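Long-range contacts in ethylbenzene dehydrogenase alpha-subunit (Aromatoleum aromaticum, PDB 2IVF), which belongs to the molybdopterin oxidoreductase family and holds an iron/sulfur cluster, a molybdenum atom, MGD and MD1: residues C92-V96 against E106-Q111; A247-T253 against G275-I281; L331-V335 against F356-D360; R685-D689 against L733-C739. All blocks are in the same frame, centred on the assembly; numbering follows the deposited sequence.

Contact 1 of 4, residues C92-V96 against E106-Q111; sequences CKFYV and EEQAAQ. With SF4 (iron/sulfur cluster), chain K.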
# COMPACT_ATOMS: atom_id res chain seq x y z
N CYS A 92 -13.79 -2.02 0.12
CA CYS A 92 -14.04 -1.03 -0.90
C CYS A 92 -14.76 -1.63 -2.06
O CYS A 92 -14.26 -2.59 -2.63
CB CYS A 92 -12.70 -0.50 -1.38
SG CYS A 92 -11.59 0.00 -0.10
N LYS A 93 -15.91 -1.06 -2.43
CA LYS A 93 -16.71 -1.52 -3.54
C LYS A 93 -16.19 -0.90 -4.84
O LYS A 93 -16.09 0.33 -4.95
CB LYS A 93 -18.15 -1.13 -3.34
CG LYS A 93 -19.09 -1.80 -4.39
CD LYS A 93 -20.58 -1.66 -4.03
CE LYS A 93 -21.04 -0.19 -4.13
NZ LYS A 93 -22.52 -0.01 -4.21
N PHE A 94 -15.84 -1.77 -5.78
CA PHE A 94 -15.39 -1.33 -7.10
C PHE A 94 -16.30 -1.78 -8.20
O PHE A 94 -16.95 -2.81 -8.13
CB PHE A 94 -14.02 -1.92 -7.42
CG PHE A 94 -12.87 -1.19 -6.76
CD1 PHE A 94 -12.70 -1.26 -5.43
CD2 PHE A 94 -12.01 -0.40 -7.50
CE1 PHE A 94 -11.66 -0.61 -4.82
CE2 PHE A 94 -10.96 0.25 -6.90
CZ PHE A 94 -10.80 0.15 -5.55
N TYR A 95 -16.26 -0.99 -9.26
CA TYR A 95 -16.77 -1.40 -10.55
C TYR A 95 -15.62 -2.14 -11.16
O TYR A 95 -14.50 -1.63 -11.18
CB TYR A 95 -17.07 -0.21 -11.40
CG TYR A 95 -18.21 0.62 -10.92
CD1 TYR A 95 -19.48 0.05 -10.71
CD2 TYR A 95 -18.06 1.98 -10.73
CE1 TYR A 95 -20.53 0.82 -10.28
CE2 TYR A 95 -19.10 2.74 -10.37
CZ TYR A 95 -20.34 2.17 -10.13
OH TYR A 95 -21.38 2.95 -9.71
N VAL A 96 -15.90 -3.35 -11.60
CA VAL A 96 -14.94 -4.18 -12.33
C VAL A 96 -15.35 -4.19 -13.79
O VAL A 96 -16.47 -4.65 -14.15
CB VAL A 96 -14.89 -5.61 -11.75
CG1 VAL A 96 -13.87 -6.53 -12.56
CG2 VAL A 96 -14.51 -5.50 -10.25
N GLU A 106 -10.54 -1.48 -12.90
CA GLU A 106 -11.52 -1.30 -11.84
C GLU A 106 -11.53 0.16 -11.42
O GLU A 106 -10.58 0.91 -11.66
CB GLU A 106 -11.17 -2.20 -10.67
CG GLU A 106 -9.72 -2.02 -10.15
CD GLU A 106 -8.78 -3.03 -10.73
OE1 GLU A 106 -8.81 -4.21 -10.32
OE2 GLU A 106 -7.98 -2.66 -11.61
N GLU A 107 -12.62 0.56 -10.78
CA GLU A 107 -12.73 1.88 -10.23
C GLU A 107 -13.73 1.90 -9.08
O GLU A 107 -14.78 1.24 -9.14
CB GLU A 107 -13.17 2.85 -11.33
CG GLU A 107 -13.33 4.29 -10.87
CD GLU A 107 -13.41 5.35 -11.96
OE1 GLU A 107 -13.22 5.05 -13.18
OE2 GLU A 107 -13.70 6.52 -11.60
N GLN A 108 -13.46 2.75 -8.09
CA GLN A 108 -14.30 2.80 -6.90
C GLN A 108 -15.69 3.22 -7.29
O GLN A 108 -15.87 4.15 -8.05
CB GLN A 108 -13.80 3.82 -5.89
CG GLN A 108 -12.45 3.51 -5.29
CD GLN A 108 -11.31 4.27 -5.98
OE1 GLN A 108 -11.20 4.28 -7.24
NE2 GLN A 108 -10.43 4.89 -5.15
N ALA A 109 -16.69 2.57 -6.71
CA ALA A 109 -18.06 2.99 -6.91
C ALA A 109 -18.35 4.27 -6.14
O ALA A 109 -19.09 5.09 -6.63
CB ALA A 109 -19.04 1.85 -6.54
N ALA A 110 -17.75 4.45 -4.97
CA ALA A 110 -17.93 5.67 -4.15
C ALA A 110 -19.44 5.87 -3.83
O ALA A 110 -20.06 6.89 -4.15
CB ALA A 110 -17.32 6.92 -4.91
N GLN A 111 -20.01 4.85 -3.20
CA GLN A 111 -21.41 4.80 -2.84
C GLN A 111 -21.55 4.38 -1.36
O GLN A 111 -22.43 3.60 -1.01
CB GLN A 111 -22.15 3.79 -3.75
CG GLN A 111 -22.24 4.27 -5.20
CD GLN A 111 -22.98 3.36 -6.12
OE1 GLN A 111 -22.98 2.16 -5.97
NE2 GLN A 111 -23.64 3.95 -7.09
FE1 SF4 K . -7.22 -1.50 -1.15
FE2 SF4 K . -9.84 -1.33 -0.43
FE3 SF4 K . -9.03 -3.37 -1.94
FE4 SF4 K . -8.26 -3.23 0.69
S1 SF4 K . -10.36 -3.59 -0.07
S2 SF4 K . -6.92 -3.75 -1.18
S3 SF4 K . -8.09 -0.96 0.92
S4 SF4 K . -9.02 -1.15 -2.56
O HOH W 1 -16.24 2.64 -3.25
O HOH W 2 -20.66 5.39 -9.10
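Lys93 sets its CG far from its own backbone N (chi1 -170°) and bends at chi3, which carries CE to Ala109 CB and brings NZ within 2.8 Å of Gln111 OE1. This hydrogen bond lies in the carbonyl plane of the amide; NZ also bonds to Glu765 O, and Lys93 makes a cation-pi contact with Trp79. In Tyr95, CG opposes the carbonyl carbon (chi1 -68°), and the ring receives Ala109 CB over one face, 4.0 Å from its centroid. At the ring's edge a water accepts from Tyr95 OH and donates to Ala109 O. The Phe94 ring runs beside Gln108, whose CG lies over the ring face and whose amide plane is nearly parallel to it (10°); NE2 bonds to Leu125 O and to Gln229 O of the beta-subunit. Tyr95 N to Glu107 O at 2.7 Å and Glu107 N to Tyr95 O join the strands; Ala109 N to Lys93 O at 2.9 Å carries the pairing beyond their ends. A water shared with Ala110 N also donates to Lys93 O. The Glu107 carboxylate pairs with Arg217 and Arg228 of the beta-subunit. Cys92 SG binds iron FE2 at 2.2 Å, and Phe94 CE1 comes to 3.5 Å from cluster atom S4. The antiparallel beta hairpin of strands 94-99 and 102-108 thus starts two residues after Cys92, a ligand of the iron/sulfur cluster.

Contact 2 of 4, residues A247-T253 against G275-I281; sequences AELIFMT and GAEVVVI. With MGD (2-amino-5,6-dimercapto-7-methyl-3,7,8a,9-tetrahydro-8-oxa-1,3,9,10-tetraaza-anthracen-4-one guanosine dinucleotide), chain M.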
# COMPACT_ATOMS: atom_id res chain seq x y z
N ALA A 247 -13.46 13.20 18.09
CA ALA A 247 -12.35 13.30 18.97
C ALA A 247 -11.79 14.71 18.88
O ALA A 247 -11.95 15.39 17.86
CB ALA A 247 -11.30 12.26 18.58
N GLU A 248 -11.25 15.20 19.98
CA GLU A 248 -10.56 16.52 20.01
C GLU A 248 -9.07 16.31 19.98
O GLU A 248 -8.30 17.19 19.64
CB GLU A 248 -10.97 17.27 21.28
CG GLU A 248 -12.41 17.56 21.35
CD GLU A 248 -12.84 18.13 22.67
OE1 GLU A 248 -12.42 17.63 23.72
OE2 GLU A 248 -13.64 19.09 22.65
N LEU A 249 -8.63 15.10 20.33
CA LEU A 249 -7.20 14.81 20.40
C LEU A 249 -7.07 13.38 19.96
O LEU A 249 -7.84 12.54 20.44
CB LEU A 249 -6.66 14.89 21.83
CG LEU A 249 -5.19 14.61 22.12
CD1 LEU A 249 -4.30 15.56 21.30
CD2 LEU A 249 -4.91 14.74 23.67
N ILE A 250 -6.23 13.15 18.94
CA ILE A 250 -6.09 11.84 18.30
C ILE A 250 -4.63 11.40 18.37
O ILE A 250 -3.71 12.14 17.94
CB ILE A 250 -6.52 11.87 16.82
CG1 ILE A 250 -7.98 12.33 16.68
CG2 ILE A 250 -6.25 10.50 16.14
CD1 ILE A 250 -8.41 12.85 15.30
N PHE A 251 -4.41 10.22 18.91
CA PHE A 251 -3.08 9.59 18.96
C PHE A 251 -2.96 8.41 18.02
O PHE A 251 -3.61 7.37 18.23
CB PHE A 251 -2.78 9.08 20.39
CG PHE A 251 -2.53 10.14 21.37
CD1 PHE A 251 -1.29 10.76 21.47
CD2 PHE A 251 -3.52 10.52 22.26
CE1 PHE A 251 -1.06 11.76 22.39
CE2 PHE A 251 -3.28 11.49 23.20
CZ PHE A 251 -2.06 12.14 23.25
N MET A 252 -2.13 8.55 16.98
CA MET A 252 -1.77 7.44 16.09
C MET A 252 -0.48 6.90 16.62
O MET A 252 0.52 7.62 16.62
CB MET A 252 -1.58 7.95 14.67
CG MET A 252 -2.86 8.47 14.07
SD MET A 252 -3.88 7.04 13.62
CE MET A 252 -5.52 7.67 13.87
N THR A 253 -0.47 5.64 17.08
CA THR A 253 0.71 5.11 17.75
C THR A 253 0.93 3.68 17.31
O THR A 253 -0.03 2.98 17.01
CB THR A 253 0.57 5.19 19.27
OG1 THR A 253 1.78 4.71 19.84
CG2 THR A 253 -0.64 4.42 19.82
N GLY A 275 -10.64 20.50 13.76
CA GLY A 275 -10.04 21.04 14.96
C GLY A 275 -9.37 20.04 15.87
O GLY A 275 -8.74 20.43 16.86
N ALA A 276 -9.51 18.76 15.56
CA ALA A 276 -8.79 17.73 16.26
C ALA A 276 -7.25 17.91 16.18
O ALA A 276 -6.68 18.27 15.13
CB ALA A 276 -9.22 16.29 15.77
N GLU A 277 -6.59 17.73 17.30
CA GLU A 277 -5.16 17.78 17.35
C GLU A 277 -4.63 16.39 17.09
O GLU A 277 -4.99 15.44 17.76
CB GLU A 277 -4.74 18.26 18.72
CG GLU A 277 -3.28 18.21 19.03
CD GLU A 277 -2.92 19.29 20.10
OE1 GLU A 277 -3.84 19.81 20.79
OE2 GLU A 277 -1.74 19.67 20.19
N VAL A 278 -3.77 16.26 16.09
CA VAL A 278 -3.31 14.93 15.66
C VAL A 278 -1.88 14.74 16.05
O VAL A 278 -0.99 15.52 15.68
CB VAL A 278 -3.50 14.73 14.14
CG1 VAL A 278 -2.86 13.41 13.68
CG2 VAL A 278 -5.05 14.87 13.76
N VAL A 279 -1.67 13.66 16.78
CA VAL A 279 -0.40 13.29 17.31
C VAL A 279 0.01 11.91 16.76
O VAL A 279 -0.76 10.95 16.82
CB VAL A 279 -0.40 13.21 18.81
CG1 VAL A 279 1.03 12.88 19.29
CG2 VAL A 279 -1.01 14.54 19.38
N VAL A 280 1.23 11.83 16.23
CA VAL A 280 1.79 10.54 15.79
C VAL A 280 2.88 10.22 16.75
O VAL A 280 3.82 11.00 16.88
CB VAL A 280 2.31 10.57 14.32
CG1 VAL A 280 3.11 9.34 13.97
CG2 VAL A 280 1.13 10.75 13.31
N ILE A 281 2.71 9.11 17.47
CA ILE A 281 3.74 8.59 18.36
C ILE A 281 4.44 7.48 17.57
O ILE A 281 3.86 6.42 17.28
CB ILE A 281 3.17 8.03 19.68
CG1 ILE A 281 2.28 9.04 20.37
CG2 ILE A 281 4.34 7.58 20.59
CD1 ILE A 281 1.57 8.48 21.60
PB MGD M . 2.34 -1.17 11.39
O1B MGD M . 2.36 -1.09 9.90
O2B MGD M . 3.17 -2.26 11.97
O3B MGD M . 0.91 -1.30 12.05
O3A MGD M . -0.81 -1.72 10.22
PA MGD M . -0.56 -0.84 11.53
O1A MGD M . -0.61 0.55 11.08
O2A MGD M . -1.45 -1.26 12.59
O5' MGD M . 2.83 0.22 12.02
C5' MGD M . 4.08 0.78 11.58
C4' MGD M . 4.50 1.91 12.52
O4' MGD M . 4.84 1.38 13.79
C3' MGD M . 5.82 2.37 11.95
O3' MGD M . 5.54 3.44 11.06
C2' MGD M . 6.59 2.82 13.19
O2' MGD M . 6.79 4.25 13.15
C1' MGD M . 5.67 2.41 14.36
N9 MGD M . 6.49 1.84 15.45
C8 MGD M . 7.37 0.83 15.39
N7 MGD M . 7.88 0.58 16.60
C5 MGD M . 7.29 1.46 17.45
C6 MGD M . 7.38 1.75 18.80
O6 MGD M . 8.14 1.19 19.61
N1 MGD M . 6.55 2.77 19.30
C2 MGD M . 5.66 3.52 18.52
N2 MGD M . 4.90 4.52 19.10
N3 MGD M . 5.58 3.21 17.22
C4 MGD M . 6.38 2.23 16.70
C10 MGD M . -0.80 -3.10 10.27
C11 MGD M . -2.02 -3.61 9.54
O11 MGD M . -1.98 -3.13 8.26
C12 MGD M . -2.20 -5.14 9.58
S12 MGD M . -1.72 -6.10 10.97
C13 MGD M . -2.75 -5.78 8.49
S13 MGD M . -2.98 -7.49 8.55
C14 MGD M . -3.13 -5.01 7.27
N15 MGD M . -2.03 -5.20 6.29
C16 MGD M . -1.74 -4.22 5.32
C17 MGD M . -0.83 -4.42 4.31
O17 MGD M . -0.18 -5.49 4.21
N18 MGD M . -0.61 -3.36 3.40
C19 MGD M . -1.28 -2.18 3.47
N19 MGD M . -1.00 -1.23 2.56
N20 MGD M . -2.13 -2.01 4.50
C21 MGD M . -2.39 -2.99 5.37
N22 MGD M . -3.29 -2.79 6.42
C23 MGD M . -3.22 -3.51 7.66
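Ile281 O is approached by two groups at the end of the strand pair: Thr253 CA makes a C-H contact at 3.4 Å, and the guanine amino group N2 of MGD donates a hydrogen bond of 2.8 Å. Thr253 OG1, turned opposite its own N (chi1 -178°), lies alongside Ile281 CB and 3.2 Å from the same MGD N2, so the C-terminal ends of both strands line the pocket. Behind them runs a regular parallel ladder, in which Met252 N donates to Val279 O at 2.8 Å and Ile281 N to Met252 O. On one face Phe251 CD1 touches both Val279 CB and Ile281 CD1, the latter at 3.7 Å. On the other, Ile250 CD1 meets Ala276 CB at 3.6 Å. Helix 265-274 ends in a Schellman motif at Gly275 and covers the Ile250 and Val278 face, completing a beta-alpha-beta crossover. Helix 303-316 covers the Phe251 and Ile281 end of the opposite face through Trp307 and Phe306, while strands 440-444 and 294-296 flank the pair within one parallel sheet.

Contact 3 of 4, residues L331-V335 against F356-D360; sequences LPLLV and FYFFD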
# COMPACT_ATOMS: atom_id res chain seq x y z
N LEU A 331 -8.07 1.38 40.52
CA LEU A 331 -7.26 2.37 41.22
C LEU A 331 -7.70 2.60 42.68
O LEU A 331 -6.86 2.83 43.54
CB LEU A 331 -7.14 3.70 40.44
CG LEU A 331 -6.48 3.69 39.05
CD1 LEU A 331 -6.03 5.12 38.74
CD2 LEU A 331 -5.36 2.73 38.92
N PRO A 332 -9.01 2.59 42.98
CA PRO A 332 -9.38 2.68 44.41
C PRO A 332 -9.41 1.36 45.20
O PRO A 332 -9.75 1.39 46.36
CB PRO A 332 -10.79 3.26 44.35
CG PRO A 332 -11.34 2.69 43.12
CD PRO A 332 -10.21 2.68 42.12
N LEU A 333 -9.09 0.22 44.59
CA LEU A 333 -9.18 -1.03 45.34
C LEU A 333 -7.97 -1.16 46.23
O LEU A 333 -6.87 -0.73 45.86
CB LEU A 333 -9.30 -2.25 44.44
CG LEU A 333 -10.61 -2.35 43.63
CD1 LEU A 333 -10.59 -3.57 42.74
CD2 LEU A 333 -11.86 -2.40 44.54
N LEU A 334 -8.19 -1.75 47.40
CA LEU A 334 -7.16 -1.85 48.41
C LEU A 334 -6.28 -3.08 48.23
O LEU A 334 -6.74 -4.18 47.91
CB LEU A 334 -7.79 -1.89 49.78
CG LEU A 334 -8.54 -0.64 50.23
CD1 LEU A 334 -9.24 -0.99 51.58
CD2 LEU A 334 -7.58 0.54 50.41
N VAL A 335 -4.99 -2.84 48.47
CA VAL A 335 -3.95 -3.81 48.33
C VAL A 335 -3.24 -3.88 49.66
O VAL A 335 -3.08 -2.88 50.35
CB VAL A 335 -2.98 -3.41 47.18
CG1 VAL A 335 -1.88 -4.43 47.05
CG2 VAL A 335 -3.73 -3.30 45.88
N PHE A 356 -13.41 -7.67 46.79
CA PHE A 356 -12.39 -6.68 47.10
C PHE A 356 -12.98 -5.45 47.76
O PHE A 356 -14.21 -5.38 47.98
CB PHE A 356 -11.58 -6.35 45.86
CG PHE A 356 -10.97 -7.55 45.21
CD1 PHE A 356 -10.18 -8.42 45.93
CD2 PHE A 356 -11.17 -7.79 43.88
CE1 PHE A 356 -9.63 -9.51 45.33
CE2 PHE A 356 -10.60 -8.89 43.27
CZ PHE A 356 -9.83 -9.74 44.00
N TYR A 357 -12.11 -4.50 48.13
CA TYR A 357 -12.51 -3.38 48.96
C TYR A 357 -12.10 -2.01 48.48
O TYR A 357 -11.00 -1.83 47.94
CB TYR A 357 -11.96 -3.55 50.36
CG TYR A 357 -12.58 -4.69 51.12
CD1 TYR A 357 -13.68 -4.48 51.94
CD2 TYR A 357 -12.11 -5.99 50.98
CE1 TYR A 357 -14.27 -5.48 52.59
CE2 TYR A 357 -12.68 -7.01 51.64
CZ TYR A 357 -13.76 -6.75 52.46
OH TYR A 357 -14.35 -7.77 53.16
N PHE A 358 -13.02 -1.07 48.68
CA PHE A 358 -12.73 0.35 48.69
C PHE A 358 -12.46 0.78 50.13
O PHE A 358 -12.75 0.04 51.09
CB PHE A 358 -13.93 1.18 48.23
CG PHE A 358 -14.38 0.91 46.82
CD1 PHE A 358 -13.51 0.96 45.77
CD2 PHE A 358 -15.72 0.66 46.55
CE1 PHE A 358 -13.96 0.77 44.46
CE2 PHE A 358 -16.16 0.46 45.25
CZ PHE A 358 -15.28 0.52 44.20
N PHE A 359 -11.93 1.98 50.29
CA PHE A 359 -11.95 2.60 51.60
C PHE A 359 -12.92 3.76 51.52
O PHE A 359 -12.85 4.56 50.58
CB PHE A 359 -10.58 3.07 52.06
CG PHE A 359 -10.54 3.38 53.53
CD1 PHE A 359 -10.87 4.64 54.01
CD2 PHE A 359 -10.25 2.38 54.44
CE1 PHE A 359 -10.86 4.92 55.36
CE2 PHE A 359 -10.25 2.65 55.81
CZ PHE A 359 -10.55 3.93 56.26
N ASP A 360 -13.81 3.83 52.52
CA ASP A 360 -14.74 4.94 52.66
C ASP A 360 -14.23 5.83 53.78
O ASP A 360 -14.29 5.46 54.95
CB ASP A 360 -16.15 4.45 52.99
CG ASP A 360 -17.17 5.57 52.98
OD1 ASP A 360 -16.77 6.75 52.94
OD2 ASP A 360 -18.39 5.28 53.02
O HOH W 3 -10.83 3.26 47.97
O HOH W 4 -9.37 -4.88 47.98
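Phe358 CE1 is the apolar centre, touched by Pro332 CG at 3.5 Å and by Leu333 CD2 at 3.8 Å. The phenyl ring has CG opposite the carbonyl carbon (chi1 -62°); although its CB leaves away from residues 331-335, the ring comes back alongside the proline, with Pro332 O in plane at its edge. Leu333 CD2 also reaches Phe356 CB at 4.2 Å, so this methyl sits between two aromatic side chains. Next along the chain, Leu334 lies at about a right angle to Tyr357, its CD1 3.9 Å from Tyr357 CB, while its CD2 faces Phe359 CB. Between the two leucine side chains lies Tyr357 O, which accepts from Leu334 N at 2.9 Å, the single direct hydrogen bond between the segments; Leu333 CA adds a C-H contact to the same oxygen. Two waters form the polar edge: one donates to Pro332 O and accepts from Phe359 N at 2.9 Å, and a second links Leu334 O with Tyr357 N. The contact thereby joins two small antiparallel sheets. Strand 334-336 pairs with 395-400, strand 356-360 pairs with 365-369, and helix 345-349 packs against Tyr357.

Contact 4 of 4, residues R685-D689 against L733-C739; sequences REEWD and LLTNEDC. With MD1 (phosphoric acid 4-(2-amino-4-oxo-3,4,5,6,-tetrahydro-pteridin-6-yl)-2-hydroxy-3,4-dimercapto-but-3-en-yl ester guanylate ester), chain N.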
# COMPACT_ATOMS: atom_id res chain seq x y z
N ARG A 685 -8.88 -23.09 -9.39
CA ARG A 685 -10.12 -23.49 -8.72
C ARG A 685 -10.39 -22.59 -7.51
O ARG A 685 -9.47 -21.98 -6.96
CB ARG A 685 -10.01 -24.91 -8.22
CG ARG A 685 -10.09 -25.97 -9.29
CD ARG A 685 -10.18 -27.31 -8.68
NE ARG A 685 -10.07 -28.35 -9.70
CZ ARG A 685 -11.05 -29.16 -10.06
NH1 ARG A 685 -12.25 -29.06 -9.51
NH2 ARG A 685 -10.82 -30.05 -11.00
N GLU A 686 -11.66 -22.49 -7.12
CA GLU A 686 -11.99 -21.87 -5.85
C GLU A 686 -11.46 -22.77 -4.76
O GLU A 686 -11.45 -23.99 -4.90
CB GLU A 686 -13.50 -21.69 -5.67
CG GLU A 686 -14.13 -20.91 -6.80
CD GLU A 686 -15.62 -20.87 -6.84
OE1 GLU A 686 -16.33 -21.84 -6.41
OE2 GLU A 686 -16.09 -19.83 -7.41
N GLU A 687 -11.08 -22.18 -3.64
CA GLU A 687 -10.41 -22.96 -2.59
C GLU A 687 -11.35 -23.97 -1.96
O GLU A 687 -10.95 -25.12 -1.65
CB GLU A 687 -9.86 -22.02 -1.50
CG GLU A 687 -8.64 -21.13 -1.92
CD GLU A 687 -9.04 -19.94 -2.72
OE1 GLU A 687 -10.25 -19.66 -2.81
OE2 GLU A 687 -8.15 -19.26 -3.26
N TRP A 688 -12.61 -23.60 -1.77
CA TRP A 688 -13.62 -24.55 -1.25
C TRP A 688 -13.69 -25.81 -2.11
O TRP A 688 -13.70 -26.93 -1.60
CB TRP A 688 -15.00 -23.88 -1.17
CG TRP A 688 -16.03 -24.74 -0.56
CD1 TRP A 688 -16.79 -25.71 -1.19
CD2 TRP A 688 -16.46 -24.72 0.80
NE1 TRP A 688 -17.61 -26.31 -0.27
CE2 TRP A 688 -17.45 -25.70 0.94
CE3 TRP A 688 -16.10 -23.95 1.91
CZ2 TRP A 688 -18.05 -25.97 2.17
CZ3 TRP A 688 -16.74 -24.20 3.12
CH2 TRP A 688 -17.69 -25.20 3.24
N ASP A 689 -13.75 -25.60 -3.43
CA ASP A 689 -13.81 -26.68 -4.41
C ASP A 689 -12.53 -27.53 -4.39
O ASP A 689 -12.59 -28.77 -4.31
CB ASP A 689 -14.03 -26.09 -5.80
CG ASP A 689 -13.97 -27.14 -6.87
OD1 ASP A 689 -14.62 -28.19 -6.70
OD2 ASP A 689 -13.28 -26.89 -7.87
N LEU A 733 -22.93 -27.58 -0.41
CA LEU A 733 -21.88 -26.60 -0.57
C LEU A 733 -20.74 -27.14 -1.46
O LEU A 733 -19.88 -27.88 -1.00
CB LEU A 733 -21.35 -26.25 0.81
CG LEU A 733 -22.38 -25.63 1.74
CD1 LEU A 733 -21.72 -25.22 3.07
CD2 LEU A 733 -23.09 -24.44 1.08
N LEU A 734 -20.76 -26.76 -2.73
CA LEU A 734 -19.76 -27.15 -3.71
C LEU A 734 -18.96 -25.97 -4.27
O LEU A 734 -17.85 -26.16 -4.77
CB LEU A 734 -20.41 -27.85 -4.88
CG LEU A 734 -21.09 -29.16 -4.51
CD1 LEU A 734 -21.80 -29.75 -5.72
CD2 LEU A 734 -20.10 -30.10 -3.88
N THR A 735 -19.54 -24.78 -4.24
CA THR A 735 -18.92 -23.61 -4.88
C THR A 735 -18.96 -22.43 -3.95
O THR A 735 -19.74 -22.39 -3.01
CB THR A 735 -19.67 -23.24 -6.11
OG1 THR A 735 -20.95 -22.71 -5.72
CG2 THR A 735 -19.87 -24.48 -7.02
N ASN A 736 -18.09 -21.48 -4.19
CA ASN A 736 -18.16 -20.20 -3.51
C ASN A 736 -19.54 -19.59 -3.52
O ASN A 736 -19.95 -19.07 -2.50
CB ASN A 736 -17.16 -19.19 -4.06
CG ASN A 736 -15.73 -19.39 -3.48
OD1 ASN A 736 -15.35 -20.51 -3.15
ND2 ASN A 736 -15.00 -18.29 -3.30
N GLU A 737 -20.24 -19.64 -4.63
CA GLU A 737 -21.57 -19.01 -4.68
C GLU A 737 -22.48 -19.70 -3.64
O GLU A 737 -23.24 -19.03 -2.94
CB GLU A 737 -22.21 -19.00 -6.07
CG GLU A 737 -23.49 -18.12 -6.03
CD GLU A 737 -24.03 -17.66 -7.38
OE1 GLU A 737 -24.16 -18.51 -8.28
OE2 GLU A 737 -24.35 -16.43 -7.48
N ASP A 738 -22.38 -21.03 -3.55
CA ASP A 738 -23.15 -21.80 -2.58
C ASP A 738 -22.85 -21.29 -1.17
O ASP A 738 -23.78 -21.01 -0.40
CB ASP A 738 -22.76 -23.26 -2.62
CG ASP A 738 -23.21 -23.97 -3.87
OD1 ASP A 738 -24.17 -23.52 -4.54
OD2 ASP A 738 -22.60 -25.02 -4.14
N CYS A 739 -21.56 -21.17 -0.87
CA CYS A 739 -21.07 -20.76 0.44
C CYS A 739 -21.41 -19.28 0.77
O CYS A 739 -21.71 -18.98 1.91
CB CYS A 739 -19.57 -20.95 0.53
SG CYS A 739 -19.14 -22.71 0.55
PB MD1 N . 0.73 -13.89 5.38
O3B MD1 N . 0.89 -13.01 4.08
O1B MD1 N . -0.73 -14.09 5.59
O2B MD1 N . 1.70 -14.99 5.46
O3A MD1 N . 1.21 -12.86 6.50
C10 MD1 N . 0.31 -11.95 7.17
C11 MD1 N . 1.23 -11.07 7.99
O11 MD1 N . 1.78 -10.13 7.01
C12 MD1 N . 0.44 -10.29 9.01
S12 MD1 N . -1.26 -10.12 8.89
C13 MD1 N . 1.06 -9.62 10.03
S13 MD1 N . 0.20 -8.70 11.15
C14 MD1 N . 2.52 -9.68 10.25
N15 MD1 N . 3.27 -8.47 10.20
C16 MD1 N . 4.64 -8.47 10.27
C15 MD1 N . 5.27 -7.25 10.34
O14 MD1 N . 4.62 -6.17 10.35
N17 MD1 N . 6.63 -7.31 10.32
C17 MD1 N . 7.31 -8.52 10.32
N16 MD1 N . 8.64 -8.46 10.33
N18 MD1 N . 6.66 -9.70 10.30
C20 MD1 N . 5.34 -9.68 10.29
N8 MD1 N . 4.67 -10.86 10.32
C7 MD1 N . 3.25 -11.00 10.23
PA MD1 N . 1.49 -13.32 2.61
O1A MD1 N . 0.84 -12.31 1.72
O2A MD1 N . 2.96 -13.28 2.71
O5' MD1 N . 1.03 -14.78 2.24
C5' MD1 N . -0.36 -14.95 1.94
C4' MD1 N . -0.51 -15.67 0.67
O4' MD1 N . -1.91 -15.63 0.42
C1' MD1 N . -2.01 -15.65 -1.00
N9 MD1 N . -3.31 -15.21 -1.52
C4 MD1 N . -4.23 -16.04 -2.00
N3 MD1 N . -4.20 -17.39 -2.09
C2 MD1 N . -5.24 -18.05 -2.59
N2 MD1 N . -5.24 -19.40 -2.67
N1 MD1 N . -6.30 -17.31 -3.09
C6 MD1 N . -6.39 -15.94 -3.04
O6 MD1 N . -7.41 -15.38 -3.45
C5 MD1 N . -5.30 -15.26 -2.45
N7 MD1 N . -5.00 -13.99 -2.24
C8 MD1 N . -3.79 -13.97 -1.67
C2' MD1 N . -0.92 -14.71 -1.49
O2' MD1 N . -0.48 -14.97 -2.85
C3' MD1 N . 0.19 -14.88 -0.44
O3' MD1 N . 1.32 -15.64 -0.96
O HOH W 5 -18.84 -19.69 -7.22
O HOH W 6 -13.22 -20.64 -1.69
O HOH W 7 -16.80 -28.59 -5.16
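Two helix N-termini meet here: Glu686, the N-cap residue of helix 687-704, reaches Asn736, the first residue of helix 736-749, which opens with a capping box of Thr735 and Asp738. Glu686 OE1 accepts from Asn736 N at 2.9 Å, from above the carboxylate plane, while OE2 accepts a hydrogen bond from a water that in turn accepts from Glu737 N. The carboxylate thus accepts from the first turn of helix 736-749, directly and through water, and the helix dipole probably favours its negative charge. It also stacks on the Asn736 amide, the planes 27° apart, as the two side chains run past each other in opposite directions; the amide's ND2 is held by His659 O. Trp688 has CG opposite its backbone N (chi1 -176°), and its indole reaches across to the other segment. NE1 donates to Leu733 O at 2.9 Å, with this oxygen near the ring plane but the donor well above the carbonyl plane. Cys739 SG sits over one face, 3.4 Å from the centroid of the six-membered ring, and Leu733 CB touches CZ2. On the cofactor side, Glu687 OE2 accepts from guanine N1 of MD1 at 2.7 Å and from its N2 at 3.0 Å, and also pairs with Lys658. Helix 197-210 packs on Glu687, Trp688 and Cys739, while Leu491 of helix 486-493 touches Trp688 and Leu733.

The four contacts follow one another along the chain without interleaving. Three of them touch bound groups: contact 1 the iron/sulfur cluster, contact 2 MGD and contact 4 MD1. Contact 1 stands at the corner of these three, its centre about 30 Å from that of contact 2 and about 24 Å from that of contact 4, whose own centres are about 44 Å apart on opposite sides of the chain's centre. Hairpin, parallel sheet and helix starts therefore hold different parts of one extended set of cofactors. Contact 3 joins two small sheets away from these groups, its centre about 33 Å from that of contact 2 and about 55 Å from that of contact 1; contacts 2 and 3 and residues 685-689 all belong to the molybdopterin oxidoreductase region.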